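Long-range contacts in Exo-1,3/1,4-beta-glucanase (Pseudoalteromonas sp., PDB 3RRX), which probably hydrolyses beta-1,3- and beta-1,4-linked glucans in an exo manner, as a glycoside hydrolase of family 3: residues S406-K411 with P524-F529; S414-A419 with V482-I487. The protein carries 1 engineered substitution. All coordinates share one frame; numbering follows the deposited sequence.

Interaction 1. Residues S406-K411 with P524-F529; sequences SILPIK and PVVTVF
Val-526 meets three residues of the loop 406-411: Ile-407, Leu-408 and Ile-410. It loses the most surface here, followed by Ile-407. Its methyl CG2 takes part in all three pairs. Ile-407 CD1, Leu-408 CD2 and Ile-410 CD1 each lie 4.0 Å from Val-526 CG2. The approaches differ. Ile-407 and Ile-410 each lie alongside Val-526, pointing the contrary way to it. Leu-408 comes tip to tip, and its CD1 and CD2 both also reach Val-526 CG1, at 4.1 Å. Replacing Leu-408 by alanine would probably leave Val-526 CG1 without its partner from this loop and open a gap over the end of the valine.

Ile-407 is drawn out to full length. Its CG1 is anti to the backbone N (chi1 -177°) and its CD1 is anti to CA (chi2 177°). The extended chain brings CD1 between Val-526 CG2 and the ring of Pro-524, touching both. The isoleucine side chain runs at about a right angle to that of Pro-524. Ile-407 CD1 and Pro-524 CB are only 3.4 Å apart, tighter than usual for two carbons.

The peptide bond between Leu-408 and Pro-409 is cis. Leu-408 and Ile-410, the neighbours of Pro-409 on either side in sequence, both send side chains to Val-526. The loop has polar ties elsewhere: Leu-408 N bonds to Asn-403 OD1, and the Ile-410 backbone bonds to Leu-564 and Thr-566. Ile-407 also rests on Ala-546 and Val-482, so it spans the two strands that flank 525-530. Val-525 points away and packs on Leu-515 and Leu-518 of helix 510-520. This strand thus has the loop over one face and a helix over the other, the layered alpha/beta build of the family 3 C-terminal domain.

Interaction 2. Residues S414-A419 with V482-I487; sequences SRILVA and VAIVVI
Ile-416 and Val-482 stand next to each other with their side chains on the same face of the sheet, Ile-416 CG1 3.9 Å from Val-482 CG1. The valine holds CG1 between its backbone N and carbonyl carbon (chi1 60°), and this methyl is the one that meets Ile-416. The other branch of Ile-416, CG2, is anti to the backbone N. It touches Ile-484 CD1 at 4.0 Å and Ile-484 CG1 at 4.1 Å, where the two side chains cross at a slant. Further along, Val-418 CG1 meets Val-486 CG2 at 4.3 Å. Helix 453-463 covers this face, touching Ile-416, Val-418 and Ile-484.

On the other face, alanines face larger residues. Leu-417 pairs with Ala-483, and Ala-419 with Val-485. These side chains touch only loosely. Val-485 packs on helix 510-520.

The strands run parallel, 21° apart. Leu-417 N bonds to Val-482 O, and Leu-417 O takes Ile-484 N. Ala-419 repeats this with Ile-484 O and Val-486 N.

The backbone bonds satisfy polar groups buried in an apolar setting. These four bonds probably hold the parallel register, while the aliphatic side chains pack on both faces.

How the interactions relate
Both contacts are buried and both involve the same six-stranded sheet, although the loop 406-411 has Ser-406 and Lys-411 exposed at its ends. Interaction 2 is nested within the chain loop closed by interaction 1. Strands 482-488 and 525-530 are neighbours and join the two, with probable hydrogen bonds from Val-485 N to Val-526 O and from Val-528 N to Val-485 O. The chemistry follows position. Interaction 2 lies within the sheet and pairs main chains. Interaction 1 lies across a sheet face and is made by apolar side chains alone. Its Ile-410 reaches Val-482 and Ile-484, so the loop shares that face with helix 453-463.

Interaction 1. Residues S406-K411 with P524-F529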
# COMPACT_ATOMS: atom_id res chain seq x y z
N SER A 406 -6.01 -33.95 5.83
CA SER A 406 -6.68 -33.01 6.74
C SER A 406 -5.91 -32.79 8.03
O SER A 406 -6.48 -32.84 9.13
CB SER A 406 -8.10 -33.49 7.05
OG SER A 406 -8.86 -33.60 5.86
N ILE A 407 -4.61 -32.55 7.93
CA ILE A 407 -3.81 -32.32 9.12
C ILE A 407 -4.26 -31.02 9.83
O ILE A 407 -4.23 -30.93 11.06
CB ILE A 407 -2.30 -32.32 8.80
CG1 ILE A 407 -1.48 -32.13 10.07
CG2 ILE A 407 -1.97 -31.27 7.74
CD1 ILE A 407 0.01 -32.19 9.83
N LEU A 408 -4.69 -30.03 9.05
CA LEU A 408 -5.32 -28.84 9.61
C LEU A 408 -6.83 -29.04 9.65
O LEU A 408 -7.40 -29.67 8.76
CB LEU A 408 -5.01 -27.61 8.74
CG LEU A 408 -3.58 -27.07 8.79
CD1 LEU A 408 -3.40 -25.93 7.78
CD2 LEU A 408 -3.22 -26.61 10.22
N PRO A 409 -7.51 -28.49 10.68
CA PRO A 409 -6.94 -27.70 11.77
C PRO A 409 -6.32 -28.57 12.85
O PRO A 409 -6.71 -29.73 13.04
CB PRO A 409 -8.15 -26.96 12.33
CG PRO A 409 -9.30 -27.89 12.07
CD PRO A 409 -8.98 -28.56 10.75
N ILE A 410 -5.34 -28.02 13.55
CA ILE A 410 -4.62 -28.75 14.58
C ILE A 410 -5.30 -28.57 15.93
O ILE A 410 -5.65 -27.46 16.30
CB ILE A 410 -3.18 -28.21 14.70
CG1 ILE A 410 -2.40 -28.51 13.43
CG2 ILE A 410 -2.49 -28.79 15.94
CD1 ILE A 410 -1.21 -27.59 13.23
N LYS A 411 -5.49 -29.67 16.65
CA LYS A 411 -6.01 -29.60 18.02
C LYS A 411 -5.17 -28.66 18.87
O LYS A 411 -3.96 -28.84 19.00
CB LYS A 411 -6.01 -30.99 18.67
CG LYS A 411 -7.04 -31.94 18.10
CD LYS A 411 -8.45 -31.51 18.46
CE LYS A 411 -9.49 -32.50 17.96
NZ LYS A 411 -9.42 -33.81 18.68
N PRO A 524 4.90 -34.50 11.34
CA PRO A 524 3.97 -33.87 10.40
C PRO A 524 4.26 -32.37 10.32
O PRO A 524 4.44 -31.74 11.36
CB PRO A 524 2.60 -34.10 11.04
CG PRO A 524 2.81 -35.24 11.98
CD PRO A 524 4.21 -35.13 12.47
N VAL A 525 4.29 -31.81 9.11
CA VAL A 525 4.74 -30.44 8.91
C VAL A 525 3.66 -29.56 8.30
O VAL A 525 3.13 -29.89 7.24
CB VAL A 525 5.98 -30.40 8.00
CG1 VAL A 525 6.20 -29.00 7.45
CG2 VAL A 525 7.22 -30.93 8.75
N VAL A 526 3.32 -28.47 8.97
CA VAL A 526 2.42 -27.46 8.42
C VAL A 526 3.23 -26.21 8.11
O VAL A 526 3.78 -25.57 9.02
CB VAL A 526 1.30 -27.07 9.42
CG1 VAL A 526 0.54 -25.84 8.91
CG2 VAL A 526 0.35 -28.24 9.64
N THR A 527 3.31 -25.84 6.84
CA THR A 527 4.14 -24.71 6.45
C THR A 527 3.31 -23.44 6.28
O THR A 527 2.31 -23.44 5.56
CB THR A 527 4.93 -25.01 5.16
OG1 THR A 527 5.86 -26.07 5.42
CG2 THR A 527 5.69 -23.76 4.68
N VAL A 528 3.72 -22.39 6.98
CA VAL A 528 3.11 -21.07 6.80
C VAL A 528 4.09 -20.19 6.03
O VAL A 528 5.18 -19.88 6.52
CB VAL A 528 2.77 -20.40 8.15
CG1 VAL A 528 2.16 -18.99 7.91
CG2 VAL A 528 1.80 -21.26 8.95
N PHE A 529 3.70 -19.80 4.82
CA PHE A 529 4.60 -19.14 3.89
C PHE A 529 4.31 -17.64 3.81
O PHE A 529 3.22 -17.22 3.40
CB PHE A 529 4.41 -19.80 2.51
CG PHE A 529 5.40 -19.36 1.46
CD1 PHE A 529 6.75 -19.63 1.60
CD2 PHE A 529 4.96 -18.71 0.32
CE1 PHE A 529 7.66 -19.24 0.64
CE2 PHE A 529 5.86 -18.32 -0.67
CZ PHE A 529 7.22 -18.58 -0.51

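Interaction 2. Residues S414-A419 with V482-I487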
# COMPACT_ATOMS: atom_id res chain seq x y z
N SER A 414 -2.76 -29.97 21.56
CA SER A 414 -1.64 -30.82 21.14
C SER A 414 -0.31 -30.29 21.65
O SER A 414 -0.23 -29.21 22.24
CB SER A 414 -1.56 -30.88 19.60
OG SER A 414 -2.78 -31.32 19.02
N ARG A 415 0.74 -31.06 21.40
CA ARG A 415 2.10 -30.58 21.60
C ARG A 415 2.66 -30.10 20.27
O ARG A 415 2.82 -30.89 19.33
CB ARG A 415 3.00 -31.67 22.18
CG ARG A 415 4.43 -31.23 22.40
CD ARG A 415 5.30 -32.37 22.91
NE ARG A 415 4.66 -33.07 24.02
CZ ARG A 415 4.87 -32.79 25.30
NH1 ARG A 415 5.69 -31.81 25.65
NH2 ARG A 415 4.25 -33.49 26.24
N ILE A 416 2.94 -28.81 20.19
CA ILE A 416 3.32 -28.18 18.92
C ILE A 416 4.71 -27.57 18.99
O ILE A 416 5.08 -26.95 19.99
CB ILE A 416 2.30 -27.09 18.55
CG1 ILE A 416 0.91 -27.71 18.39
CG2 ILE A 416 2.72 -26.33 17.27
CD1 ILE A 416 -0.20 -26.70 18.22
N LEU A 417 5.48 -27.77 17.93
CA LEU A 417 6.74 -27.06 17.75
C LEU A 417 6.55 -25.99 16.68
O LEU A 417 6.03 -26.28 15.60
CB LEU A 417 7.82 -28.03 17.28
CG LEU A 417 9.17 -27.43 16.87
CD1 LEU A 417 9.91 -26.87 18.09
CD2 LEU A 417 10.01 -28.50 16.18
N VAL A 418 6.95 -24.76 16.97
CA VAL A 418 6.91 -23.71 15.96
C VAL A 418 8.34 -23.37 15.60
O VAL A 418 9.14 -23.03 16.48
CB VAL A 418 6.18 -22.44 16.46
CG1 VAL A 418 6.04 -21.42 15.32
CG2 VAL A 418 4.81 -22.81 17.01
N ALA A 419 8.66 -23.48 14.32
CA ALA A 419 10.03 -23.32 13.84
C ALA A 419 10.04 -22.42 12.62
O ALA A 419 8.99 -21.97 12.17
CB ALA A 419 10.63 -24.71 13.49
N VAL A 482 3.15 -32.16 15.94
CA VAL A 482 3.17 -31.47 14.64
C VAL A 482 4.12 -30.28 14.73
O VAL A 482 4.32 -29.72 15.81
CB VAL A 482 1.76 -30.98 14.23
CG1 VAL A 482 1.19 -30.02 15.26
CG2 VAL A 482 1.77 -30.34 12.82
N ALA A 483 4.73 -29.92 13.61
CA ALA A 483 5.57 -28.73 13.55
C ALA A 483 4.91 -27.70 12.63
O ALA A 483 4.57 -28.02 11.49
CB ALA A 483 6.96 -29.07 13.05
N ILE A 484 4.71 -26.49 13.13
CA ILE A 484 4.27 -25.39 12.27
C ILE A 484 5.52 -24.62 11.92
O ILE A 484 6.19 -24.07 12.80
CB ILE A 484 3.27 -24.48 12.98
CG1 ILE A 484 2.00 -25.26 13.33
CG2 ILE A 484 2.93 -23.25 12.11
CD1 ILE A 484 1.00 -24.48 14.17
N VAL A 485 5.84 -24.58 10.64
CA VAL A 485 7.09 -23.98 10.20
C VAL A 485 6.80 -22.69 9.43
O VAL A 485 6.16 -22.72 8.38
CB VAL A 485 7.89 -24.96 9.34
CG1 VAL A 485 9.22 -24.35 8.92
CG2 VAL A 485 8.13 -26.28 10.12
N VAL A 486 7.25 -21.57 9.98
CA VAL A 486 6.96 -20.26 9.39
C VAL A 486 8.18 -19.74 8.64
O VAL A 486 9.21 -19.42 9.25
CB VAL A 486 6.54 -19.21 10.44
CG1 VAL A 486 5.99 -17.96 9.73
CG2 VAL A 486 5.49 -19.79 11.41
N ILE A 487 8.07 -19.66 7.32
CA ILE A 487 9.20 -19.34 6.46
C ILE A 487 8.73 -18.34 5.43
O ILE A 487 7.53 -18.15 5.27
CB ILE A 487 9.70 -20.61 5.73
CG1 ILE A 487 8.59 -21.19 4.85
CG2 ILE A 487 10.18 -21.64 6.73
CD1 ILE A 487 9.04 -22.28 3.86